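Local coordinates for protein peptide chain release factor RF2 (Thermus thermophilus, PDB 2IHR) that directs translation termination at UGA and UAA stop codons, promoting release of the finished peptide from the ribosome through its GGQ motif, at residues A[226-231]-A[252-257]. Sequence-based numbering, arbitrary orientation.
Sequences ELRIDV and VHLPTG
R228 and V252 join their strands through the backbone: R228 N donates to V252 O at 3.3 Å, and V252 N returns a weak bond to R228 O. Segment 252-257 turns back on itself around H253 O, which accepts from T256 N, G257 N and T256 OG1. That hydroxyl lies in the carbonyl plane on a lone pair, 2.9 Å from H253 O. Here is the edge of the three-stranded antiparallel sheet in the RF-1 domain, the domain that carries the GGQ motif: strand 227-232 is outermost, 248-253 central, and the turn leads into 258-262. Helix 268-294 packs against the face bearing L227 and H253, L276 meeting the first and L283 the second. Next to this turn, E226 O sits 3.3 Å from P255 CD and 3.4 Å from L254 CG, while P255 CD also rests 3.5 Å above the centre of the H253 ring. E226, bent at chi2 (-72°), brings OE1 to 3.3 Å from P255 CG, so an alanine here would probably leave that side of the proline ring uncovered. On the R228 face, the R228 side chain crosses that of L254 at about a right angle, with NH1 3.5 Å from L254 CD2, and R228 NE forms a long salt bridge with D230 OD1.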
loop_
_atom_site.group_PDB
_atom_site.type_symbol
_atom_site.label_atom_id
_atom_site.label_comp_id
_atom_site.label_asym_id
_atom_site.label_seq_id
_atom_site.Cartn_x
_atom_site.Cartn_y
_atom_site.Cartn_z
ATOM N N GLU A 226 29.324 -5.243 6.816
ATOM C CA GLU A 226 28.308 -4.522 7.569
ATOM C C GLU A 226 27.168 -5.478 7.912
ATOM O O GLU A 226 26.247 -5.119 8.637
ATOM C CB GLU A 226 27.783 -3.348 6.749
ATOM C CG GLU A 226 28.757 -2.203 6.654
ATOM C CD GLU A 226 28.886 -1.452 7.964
ATOM O OE1 GLU A 226 28.976 -2.111 9.023
ATOM O OE2 GLU A 226 28.901 -0.203 7.931
ATOM N N LEU A 227 27.267 -6.705 7.407
ATOM C CA LEU A 227 26.239 -7.726 7.596
ATOM C C LEU A 227 26.738 -8.967 8.327
ATOM O O LEU A 227 27.937 -9.157 8.489
ATOM C CB LEU A 227 25.737 -8.197 6.224
ATOM C CG LEU A 227 25.109 -7.276 5.175
ATOM C CD1 LEU A 227 25.797 -5.957 5.158
ATOM C CD2 LEU A 227 25.212 -7.915 3.803
ATOM N N ARG A 228 25.808 -9.801 8.778
ATOM C CA ARG A 228 26.167 -11.083 9.366
ATOM C C ARG A 228 25.187 -12.085 8.815
ATOM O O ARG A 228 24.074 -12.189 9.302
ATOM C CB ARG A 228 26.074 -11.166 10.890
ATOM C CG ARG A 228 26.205 -12.678 11.304
ATOM C CD ARG A 228 26.508 -12.996 12.779
ATOM N NE ARG A 228 25.440 -12.598 13.692
ATOM C CZ ARG A 228 25.461 -11.485 14.420
ATOM N NH1 ARG A 228 26.509 -10.661 14.345
ATOM N NH2 ARG A 228 24.427 -11.190 15.206
ATOM N N ILE A 229 25.592 -12.823 7.799
ATOM C CA ILE A 229 24.725 -13.822 7.203
ATOM C C ILE A 229 24.696 -15.107 8.071
ATOM O O ILE A 229 25.725 -15.523 8.609
ATOM C CB ILE A 229 25.218 -14.110 5.753
ATOM C CG1 ILE A 229 24.971 -12.864 4.882
ATOM C CG2 ILE A 229 24.566 -15.359 5.193
ATOM C CD1 ILE A 229 25.638 -12.913 3.492
ATOM N N ASP A 230 23.506 -15.694 8.252
ATOM C CA ASP A 230 23.330 -16.935 9.030
ATOM C C ASP A 230 22.494 -17.847 8.162
ATOM O O ASP A 230 21.579 -17.375 7.499
ATOM C CB ASP A 230 22.487 -16.755 10.312
ATOM C CG ASP A 230 23.151 -15.897 11.375
ATOM O OD1 ASP A 230 23.047 -14.653 11.298
ATOM O OD2 ASP A 230 23.761 -16.472 12.303
ATOM N N VAL A 231 22.793 -19.140 8.141
ATOM C CA VAL A 231 21.937 -20.052 7.392
ATOM C C VAL A 231 21.242 -20.887 8.456
ATOM O O VAL A 231 21.873 -21.656 9.172
ATOM C CB VAL A 231 22.704 -20.945 6.400
ATOM C CG1 VAL A 231 21.807 -22.110 5.950
ATOM C CG2 VAL A 231 23.094 -20.127 5.175
ATOM N N VAL A 252 21.557 -9.843 9.029
ATOM C CA VAL A 252 21.506 -8.869 10.101
ATOM C C VAL A 252 22.266 -7.660 9.619
ATOM O O VAL A 252 23.227 -7.800 8.873
ATOM C CB VAL A 252 22.197 -9.385 11.370
ATOM C CG1 VAL A 252 21.947 -8.423 12.485
ATOM C CG2 VAL A 252 21.710 -10.798 11.724
ATOM N N HIS A 253 21.839 -6.471 10.024
ATOM C CA HIS A 253 22.532 -5.271 9.597
ATOM C C HIS A 253 23.072 -4.566 10.811
ATOM O O HIS A 253 22.487 -3.618 11.330
ATOM C CB HIS A 253 21.626 -4.341 8.812
ATOM C CG HIS A 253 22.313 -3.093 8.378
ATOM N ND1 HIS A 253 22.117 -1.881 9.006
ATOM C CD2 HIS A 253 23.251 -2.883 7.422
ATOM C CE1 HIS A 253 22.907 -0.976 8.453
ATOM N NE2 HIS A 253 23.606 -1.558 7.492
ATOM N N LEU A 254 24.216 -5.081 11.234
ATOM C CA LEU A 254 24.984 -4.652 12.389
ATOM C C LEU A 254 24.875 -3.183 12.798
ATOM O O LEU A 254 24.611 -2.871 13.960
ATOM C CB LEU A 254 26.438 -5.060 12.136
ATOM C CG LEU A 254 26.533 -6.539 11.703
ATOM C CD1 LEU A 254 27.901 -6.848 11.113
ATOM C CD2 LEU A 254 26.227 -7.440 12.890
ATOM N N PRO A 255 25.074 -2.263 11.853
ATOM C CA PRO A 255 24.974 -0.842 12.213
ATOM C C PRO A 255 23.637 -0.484 12.868
ATOM O O PRO A 255 23.571 0.393 13.734
ATOM C CB PRO A 255 25.153 -0.117 10.869
ATOM C CG PRO A 255 25.979 -1.067 10.053
ATOM C CD PRO A 255 25.434 -2.445 10.437
ATOM N N THR A 256 22.577 -1.175 12.454
ATOM C CA THR A 256 21.224 -0.910 12.949
ATOM C C THR A 256 20.586 -1.995 13.793
ATOM O O THR A 256 19.801 -1.702 14.676
ATOM C CB THR A 256 20.268 -0.722 11.811
ATOM O OG1 THR A 256 20.102 -1.991 11.167
ATOM C CG2 THR A 256 20.799 0.311 10.801
ATOM N N GLY A 257 20.893 -3.252 13.506
ATOM C CA GLY A 257 20.277 -4.325 14.262
ATOM C C GLY A 257 19.088 -4.811 13.459
ATOM O O GLY A 257 18.435 -5.797 13.818
#